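Local coordinates for CG14216 (Drosophila melanogaster, PDB 3P9Y), which dephosphorylates the C-terminal domain of RNA polymerase II at a phosphoserine followed by a cis-proline, and probably acts in RNA processing and termination, at residues Arg118-Val123 / Leu192-Phe197; Glu182-Glu185 / Val190-His193. The protein carries 2 engineered substitutions. One frame throughout, in Å; residues are numbered along the deposited sequence.

Both contacts involve the C-terminal strand 192-197, the antiparallel edge of the five-stranded mixed sheet, and their centres lie about 14 Å apart. In chain order come 118-123 on helix 117-128, then 182-185 on helix 172-187, and lastly 190-197, which runs into the C-terminal strand. Contact 1 brings together segments 69 residues apart, whereas contact 2 joins segments with just four residues between them, two of these still in the helix. Ile191 and Leu192, adjacent in sequence, send their side chains to opposite faces: Ile191 toward helix 172-187, Leu192 toward helix 117-128. The last strand is therefore packed from both faces of the sheet, as expected of a layered alpha/beta phosphatase fold.

Contact 1: residues Arg118-Val123 / Leu192-Phe197. With IMD (imidazole), chain I.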
ATOM      1  N   ARG A 118      -1.844 -11.699  -4.915  1.00 19.93           N
ATOM      2  CA  ARG A 118      -3.205 -11.496  -5.394  1.00 22.42           C
ATOM      3  C   ARG A 118      -3.422 -10.037  -5.762  1.00 20.61           C
ATOM      4  O   ARG A 118      -4.061  -9.732  -6.768  1.00 20.12           O
ATOM      5  CB  ARG A 118      -4.228 -11.949  -4.353  1.00 27.58           C
ATOM      6  CG  ARG A 118      -4.529 -13.436  -4.423  1.00 35.57           C
ATOM      7  CD  ARG A 118      -5.400 -13.895  -3.267  1.00 43.78           C
ATOM      8  NE  ARG A 118      -5.846 -15.276  -3.431  1.00 48.31           N
ATOM      9  CZ  ARG A 118      -7.022 -15.634  -3.942  1.00 53.05           C
ATOM     10  NH1 ARG A 118      -7.891 -14.716  -4.347  1.00 51.14           N
ATOM     11  NH2 ARG A 118      -7.334 -16.921  -4.047  1.00 55.52           N
ATOM     12  N   VAL A 119      -2.877  -9.134  -4.952  1.00 18.67           N
ATOM     13  CA  VAL A 119      -2.999  -7.706  -5.224  1.00 18.13           C
ATOM     14  C   VAL A 119      -2.120  -7.332  -6.413  1.00 17.84           C
ATOM     15  O   VAL A 119      -2.532  -6.584  -7.290  1.00 17.47           O
ATOM     16  CB  VAL A 119      -2.616  -6.869  -3.989  1.00 18.44           C
ATOM     17  CG1 VAL A 119      -2.542  -5.380  -4.334  1.00 15.92           C
ATOM     18  CG2 VAL A 119      -3.614  -7.120  -2.863  1.00 18.66           C
ATOM     19  N   TYR A 120      -0.905  -7.864  -6.423  1.00 17.49           N
ATOM     20  CA  TYR A 120       0.008  -7.716  -7.545  1.00 18.29           C
ATOM     21  C   TYR A 120      -0.699  -8.029  -8.869  1.00 19.01           C
ATOM     22  O   TYR A 120      -0.637  -7.244  -9.806  1.00 17.84           O
ATOM     23  CB  TYR A 120       1.183  -8.666  -7.351  1.00 17.12           C
ATOM     24  CG  TYR A 120       2.223  -8.657  -8.448  1.00 17.07           C
ATOM     25  CD1 TYR A 120       3.119  -7.606  -8.577  1.00 16.60           C
ATOM     26  CD2 TYR A 120       2.346  -9.731  -9.318  1.00 17.78           C
ATOM     27  CE1 TYR A 120       4.090  -7.612  -9.566  1.00 16.77           C
ATOM     28  CE2 TYR A 120       3.308  -9.747 -10.306  1.00 16.78           C
ATOM     29  CZ  TYR A 120       4.177  -8.690 -10.426  1.00 16.27           C
ATOM     30  OH  TYR A 120       5.137  -8.713 -11.409  1.00 16.43           O
ATOM     31  N   ASP A 121      -1.374  -9.173  -8.926  1.00 19.11           N
ATOM     32  CA  ASP A 121      -2.045  -9.616 -10.143  1.00 21.71           C
ATOM     33  C   ASP A 121      -3.170  -8.681 -10.558  1.00 21.75           C
ATOM     34  O   ASP A 121      -3.337  -8.402 -11.739  1.00 22.63           O
ATOM     35  CB  ASP A 121      -2.602 -11.025  -9.958  1.00 22.94           C
ATOM     36  CG  ASP A 121      -1.523 -12.080  -9.982  1.00 22.95           C
ATOM     37  OD1 ASP A 121      -0.426 -11.798 -10.502  1.00 23.21           O
ATOM     38  OD2 ASP A 121      -1.767 -13.188  -9.478  1.00 23.00           O
ATOM     39  N   LEU A 122      -3.947  -8.209  -9.593  1.00 20.65           N
ATOM     40  CA  LEU A 122      -5.052  -7.306  -9.893  1.00 21.75           C
ATOM     41  C   LEU A 122      -4.515  -5.984 -10.433  1.00 21.86           C
ATOM     42  O   LEU A 122      -5.070  -5.411 -11.372  1.00 21.76           O
ATOM     43  CB  LEU A 122      -5.909  -7.072  -8.646  1.00 21.62           C
ATOM     44  CG  LEU A 122      -6.752  -8.280  -8.221  1.00 22.52           C
ATOM     45  CD1 LEU A 122      -7.352  -8.078  -6.841  1.00 22.93           C
ATOM     46  CD2 LEU A 122      -7.852  -8.553  -9.249  1.00 24.53           C
ATOM     47  N   VAL A 123      -3.425  -5.509  -9.841  1.00 20.07           N
ATOM     48  CA  VAL A 123      -2.794  -4.277 -10.278  1.00 19.03           C
ATOM     49  C   VAL A 123      -2.279  -4.433 -11.705  1.00 21.54           C
ATOM     50  O   VAL A 123      -2.509  -3.573 -12.548  1.00 21.25           O
ATOM     51  CB  VAL A 123      -1.626  -3.884  -9.342  1.00 19.56           C
ATOM     52  CG1 VAL A 123      -0.742  -2.837  -9.994  1.00 17.27           C
ATOM     53  CG2 VAL A 123      -2.160  -3.387  -7.993  1.00 17.66           C
ATOM     54  N   LEU A 192       8.401  -9.723  -6.792  1.00 13.60           N
ATOM     55  CA  LEU A 192       7.826  -9.906  -8.119  1.00 15.60           C
ATOM     56  C   LEU A 192       7.921  -8.567  -8.838  1.00 16.37           C
ATOM     57  O   LEU A 192       7.648  -7.523  -8.246  1.00 15.11           O
ATOM     58  CB  LEU A 192       6.362 -10.358  -8.035  1.00 14.93           C
ATOM     59  CG  LEU A 192       6.060 -11.514  -7.077  1.00 16.10           C
ATOM     60  CD1 LEU A 192       4.572 -11.829  -7.084  1.00 16.15           C
ATOM     61  CD2 LEU A 192       6.872 -12.759  -7.436  1.00 15.97           C
ATOM     62  N   HIS A 193       8.308  -8.590 -10.107  1.00 15.98           N
ATOM     63  CA  HIS A 193       8.514  -7.356 -10.848  1.00 15.82           C
ATOM     64  C   HIS A 193       7.920  -7.415 -12.249  1.00 17.67           C
ATOM     65  O   HIS A 193       8.125  -8.383 -12.982  1.00 16.65           O
ATOM     66  CB  HIS A 193      10.002  -7.040 -10.949  1.00 15.71           C
ATOM     67  CG  HIS A 193      10.300  -5.817 -11.758  1.00 16.87           C
ATOM     68  ND1 HIS A 193      11.385  -5.725 -12.604  1.00 17.25           N
ATOM     69  CD2 HIS A 193       9.653  -4.632 -11.848  1.00 16.31           C
ATOM     70  CE1 HIS A 193      11.394  -4.536 -13.176  1.00 17.12           C
ATOM     71  NE2 HIS A 193      10.353  -3.854 -12.737  1.00 16.34           N
ATOM     72  N   SER A 194       7.171  -6.374 -12.602  1.00 16.83           N
ATOM     73  CA  SER A 194       6.683  -6.198 -13.962  1.00 19.03           C
ATOM     74  C   SER A 194       6.897  -4.752 -14.371  1.00 20.12           C
ATOM     75  O   SER A 194       6.791  -3.845 -13.543  1.00 17.87           O
ATOM     76  CB  SER A 194       5.194  -6.534 -14.055  1.00 18.90           C
ATOM     77  OG  SER A 194       4.964  -7.904 -13.793  1.00 17.92           O
ATOM     78  N   VAL A 195       7.212  -4.542 -15.644  1.00 19.61           N
ATOM     79  CA  VAL A 195       7.252  -3.199 -16.203  1.00 20.79           C
ATOM     80  C   VAL A 195       6.029  -2.994 -17.082  1.00 22.14           C
ATOM     81  O   VAL A 195       5.841  -3.703 -18.069  1.00 22.08           O
ATOM     82  CB  VAL A 195       8.509  -2.967 -17.053  1.00 21.03           C
ATOM     83  CG1 VAL A 195       8.590  -1.512 -17.476  1.00 22.75           C
ATOM     84  CG2 VAL A 195       9.759  -3.374 -16.285  1.00 20.78           C
ATOM     85  N   LEU A 196       5.197  -2.028 -16.717  1.00 22.26           N
ATOM     86  CA  LEU A 196       4.028  -1.685 -17.512  1.00 23.30           C
ATOM     87  C   LEU A 196       4.172  -0.259 -18.021  1.00 25.56           C
ATOM     88  O   LEU A 196       5.157   0.411 -17.724  1.00 25.86           O
ATOM     89  CB  LEU A 196       2.764  -1.848 -16.677  1.00 23.77           C
ATOM     90  CG  LEU A 196       2.586  -3.283 -16.182  1.00 25.54           C
ATOM     91  CD1 LEU A 196       1.659  -3.347 -14.984  1.00 25.52           C
ATOM     92  CD2 LEU A 196       2.079  -4.170 -17.310  1.00 26.73           C
ATOM     93  N   PHE A 197       3.200   0.201 -18.796  1.00 25.84           N
ATOM     94  CA  PHE A 197       3.296   1.512 -19.420  1.00 29.12           C
ATOM     95  C   PHE A 197       1.964   2.242 -19.378  1.00 29.60           C
ATOM     96  O   PHE A 197       0.912   1.645 -19.592  1.00 30.60           O
ATOM     97  CB  PHE A 197       3.765   1.376 -20.872  1.00 30.24           C
ATOM     98  CG  PHE A 197       5.140   0.780 -21.012  1.00 29.58           C
ATOM     99  CD1 PHE A 197       6.260   1.592 -21.062  1.00 30.92           C
ATOM    100  CD2 PHE A 197       5.310  -0.591 -21.093  1.00 27.57           C
ATOM    101  CE1 PHE A 197       7.525   1.048 -21.189  1.00 29.90           C
ATOM    102  CE2 PHE A 197       6.570  -1.140 -21.220  1.00 27.64           C
ATOM    103  CZ  PHE A 197       7.680  -0.320 -21.267  1.00 28.64           C
TER
HETATM  104  N1  IMD I 196      -0.515 -11.277 -13.528  1.00 29.97           N
HETATM  105  C2  IMD I 196      -1.488 -10.388 -13.823  1.00 27.99           C
HETATM  106  N3  IMD I 196      -1.441 -10.121 -15.148  1.00 31.82           N
HETATM  107  C4  IMD I 196      -0.436 -10.843 -15.690  1.00 32.21           C
HETATM  108  C5  IMD I 196       0.148 -11.575 -14.668  1.00 31.73           C
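Helix 117-128, the helical part of a beta-alpha-beta crossover between strands 111-114 and 137-142, packs here on edge strand 192-197 through Tyr120, Leu192 and Ser194. The segment axes run nearly parallel, 5° apart, with a closest approach of 10.5 Å, and Tyr120 bridges this spacing almost alone. Its CG lies anti to the backbone N (chi1 179°), which carries the ring outward from the helix to the strand. Leu192 lies across one ring face: its CB is 3.8 Å from the centroid of the Tyr120 ring, a CH-pi contact displaced toward the rim. Farther along the same leucine, CD1 comes within 3.8 Å of Tyr120 CD2, so the contact extends back toward the ring's root. At the polar end Tyr120 OH and Ser194 OG form a short hydrogen bond of 2.5 Å, either hydroxyl being a possible donor. That bond and the leucine contact together limit how the phenol can swing. Next in the helix, Asp121 OD1 accepts a hydrogen bond of 3.1 Å from N1 of an imidazole molecule, probably a crystallisation additive. The CB of His193 is directed away from the helix, and its NE2 is hydrogen-bonded to His139 ND1. The strand pairs with 137-142 through Leu192, Ser194 and Leu196. A helix lying against an antiparallel edge strand in this way belongs to the sheet-and-helix layering of the low-molecular-weight phosphatase-like fold.

Contact 2: residues Glu182-Glu185 / Val190-His193; sequences EFEE and VILH
Ile191 is met by two successive helix residues, Glu184 mainly through a polar bond and Phe183 through apolar contact. The polar one joins a side chain to the backbone: Ile191 N donates to Glu184 OE2 at 3.0 Å, and the N-H...O angle of 165° makes the bond nearly straight. The carboxylate oxygen receives it on its anti lone pair, the one away from OE1. Glu184 reaches this position because its chain is extended beyond CG (chi2 168°). Ile191 O also lies 3.2 Å from Glu184 OE2, an acceptor facing an acceptor, which would probably disfavour the ionised carboxylate somewhat. With an alanine at Glu184, the amide of Ile191 is likely to lose this acceptor, and the chain there its polar tie to the helix. Apolar contact is made at the end of the isoleucine side chain: its CD1 meets Phe183 CD2 at 3.6 Å, the two side chains crossing at about a right angle, while Ile191 CG1 passes 4.1 Å from Glu184 CG. Phe183 continues inward to Val158, Met162 and Met165 of helix 149-167, and Ile191 touches Met162, Ile180 and Leu141, so Ile191 is packed between helices 149-167 and 172-187 and strand 137-142.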
ATOM      1  N   GLU A 182      19.880  -7.737  -5.987  1.00 15.24           N
ATOM      2  CA  GLU A 182      20.740  -7.450  -4.840  1.00 15.90           C
ATOM      3  C   GLU A 182      19.916  -7.419  -3.555  1.00 15.96           C
ATOM      4  O   GLU A 182      20.315  -7.981  -2.536  1.00 15.68           O
ATOM      5  CB  GLU A 182      21.460  -6.116  -5.027  1.00 19.15           C
ATOM      6  CG  GLU A 182      22.352  -5.721  -3.851  1.00 22.58           C
ATOM      7  CD  GLU A 182      23.538  -6.656  -3.667  1.00 26.42           C
ATOM      8  OE1 GLU A 182      23.846  -7.423  -4.606  1.00 26.86           O
ATOM      9  OE2 GLU A 182      24.165  -6.619  -2.584  1.00 30.56           O
ATOM     10  N   PHE A 183      18.758  -6.769  -3.617  1.00 14.35           N
ATOM     11  CA  PHE A 183      17.855  -6.686  -2.475  1.00 14.26           C
ATOM     12  C   PHE A 183      17.378  -8.081  -2.072  1.00 15.41           C
ATOM     13  O   PHE A 183      17.325  -8.409  -0.888  1.00 13.98           O
ATOM     14  CB  PHE A 183      16.654  -5.801  -2.814  1.00 14.67           C
ATOM     15  CG  PHE A 183      15.850  -5.368  -1.612  1.00 14.97           C
ATOM     16  CD1 PHE A 183      16.160  -4.198  -0.938  1.00 15.69           C
ATOM     17  CD2 PHE A 183      14.778  -6.124  -1.169  1.00 14.73           C
ATOM     18  CE1 PHE A 183      15.417  -3.792   0.168  1.00 16.30           C
ATOM     19  CE2 PHE A 183      14.034  -5.727  -0.069  1.00 16.88           C
ATOM     20  CZ  PHE A 183      14.352  -4.553   0.598  1.00 15.14           C
ATOM     21  N   GLU A 184      17.036  -8.898  -3.066  1.00 14.47           N
ATOM     22  CA  GLU A 184      16.541 -10.247  -2.816  1.00 14.80           C
ATOM     23  C   GLU A 184      17.591 -11.084  -2.095  1.00 14.84           C
ATOM     24  O   GLU A 184      17.280 -11.807  -1.157  1.00 15.42           O
ATOM     25  CB  GLU A 184      16.136 -10.918  -4.135  1.00 13.97           C
ATOM     26  CG  GLU A 184      14.823 -10.399  -4.700  1.00 13.57           C
ATOM     27  CD  GLU A 184      14.564 -10.852  -6.122  1.00 13.60           C
ATOM     28  OE1 GLU A 184      15.525 -10.918  -6.920  1.00 14.07           O
ATOM     29  OE2 GLU A 184      13.396 -11.122  -6.446  1.00 12.01           O
ATOM     30  N   GLU A 185      18.838 -10.965  -2.530  1.00 14.83           N
ATOM     31  CA  GLU A 185      19.925 -11.744  -1.964  1.00 15.94           C
ATOM     32  C   GLU A 185      20.269 -11.285  -0.545  1.00 18.02           C
ATOM     33  O   GLU A 185      20.605 -12.103   0.308  1.00 15.71           O
ATOM     34  CB  GLU A 185      21.161 -11.653  -2.858  1.00 16.12           C
ATOM     35  CG  GLU A 185      20.998 -12.381  -4.193  1.00 16.87           C
ATOM     36  CD  GLU A 185      22.261 -12.383  -5.037  1.00 16.78           C
ATOM     37  OE1 GLU A 185      23.321 -11.957  -4.542  1.00 19.98           O
ATOM     38  OE2 GLU A 185      22.194 -12.819  -6.200  1.00 16.82           O
ATOM     39  N   VAL A 190      11.667 -12.600  -1.873  1.00 14.29           N
ATOM     40  CA  VAL A 190      11.392 -12.570  -3.294  1.00 14.93           C
ATOM     41  C   VAL A 190      10.582 -11.321  -3.626  1.00 15.26           C
ATOM     42  O   VAL A 190       9.632 -10.970  -2.928  1.00 14.73           O
ATOM     43  CB  VAL A 190      10.627 -13.824  -3.747  1.00 15.07           C
ATOM     44  CG1 VAL A 190      10.156 -13.672  -5.176  1.00 15.46           C
ATOM     45  CG2 VAL A 190      11.514 -15.053  -3.599  1.00 15.44           C
ATOM     46  N   ILE A 191      10.983 -10.652  -4.693  1.00 14.06           N
ATOM     47  CA  ILE A 191      10.243  -9.521  -5.213  1.00 14.27           C
ATOM     48  C   ILE A 191       9.703  -9.895  -6.586  1.00 15.17           C
ATOM     49  O   ILE A 191      10.458 -10.354  -7.445  1.00 16.05           O
ATOM     50  CB  ILE A 191      11.153  -8.290  -5.356  1.00 14.29           C
ATOM     51  CG1 ILE A 191      11.709  -7.876  -3.990  1.00 14.26           C
ATOM     52  CG2 ILE A 191      10.387  -7.128  -5.995  1.00 14.69           C
ATOM     53  CD1 ILE A 191      12.671  -6.715  -4.060  1.00 16.10           C
ATOM     54  N   LEU A 192       8.401  -9.723  -6.792  1.00 13.60           N
ATOM     55  CA  LEU A 192       7.826  -9.906  -8.119  1.00 15.60           C
ATOM     56  C   LEU A 192       7.921  -8.567  -8.838  1.00 16.37           C
ATOM     57  O   LEU A 192       7.648  -7.523  -8.246  1.00 15.11           O
ATOM     58  CB  LEU A 192       6.362 -10.358  -8.035  1.00 14.93           C
ATOM     59  CG  LEU A 192       6.060 -11.514  -7.077  1.00 16.10           C
ATOM     60  CD1 LEU A 192       4.572 -11.829  -7.084  1.00 16.15           C
ATOM     61  CD2 LEU A 192       6.872 -12.759  -7.436  1.00 15.97           C
ATOM     62  N   HIS A 193       8.308  -8.590 -10.107  1.00 15.98           N
ATOM     63  CA  HIS A 193       8.514  -7.356 -10.848  1.00 15.82           C
ATOM     64  C   HIS A 193       7.920  -7.415 -12.249  1.00 17.67           C
ATOM     65  O   HIS A 193       8.125  -8.383 -12.982  1.00 16.65           O
ATOM     66  CB  HIS A 193      10.002  -7.040 -10.949  1.00 15.71           C
ATOM     67  CG  HIS A 193      10.300  -5.817 -11.758  1.00 16.87           C
ATOM     68  ND1 HIS A 193      11.385  -5.725 -12.604  1.00 17.25           N
ATOM     69  CD2 HIS A 193       9.653  -4.632 -11.848  1.00 16.31           C
ATOM     70  CE1 HIS A 193      11.394  -4.536 -13.176  1.00 17.12           C
ATOM     71  NE2 HIS A 193      10.353  -3.854 -12.737  1.00 16.34           N
TER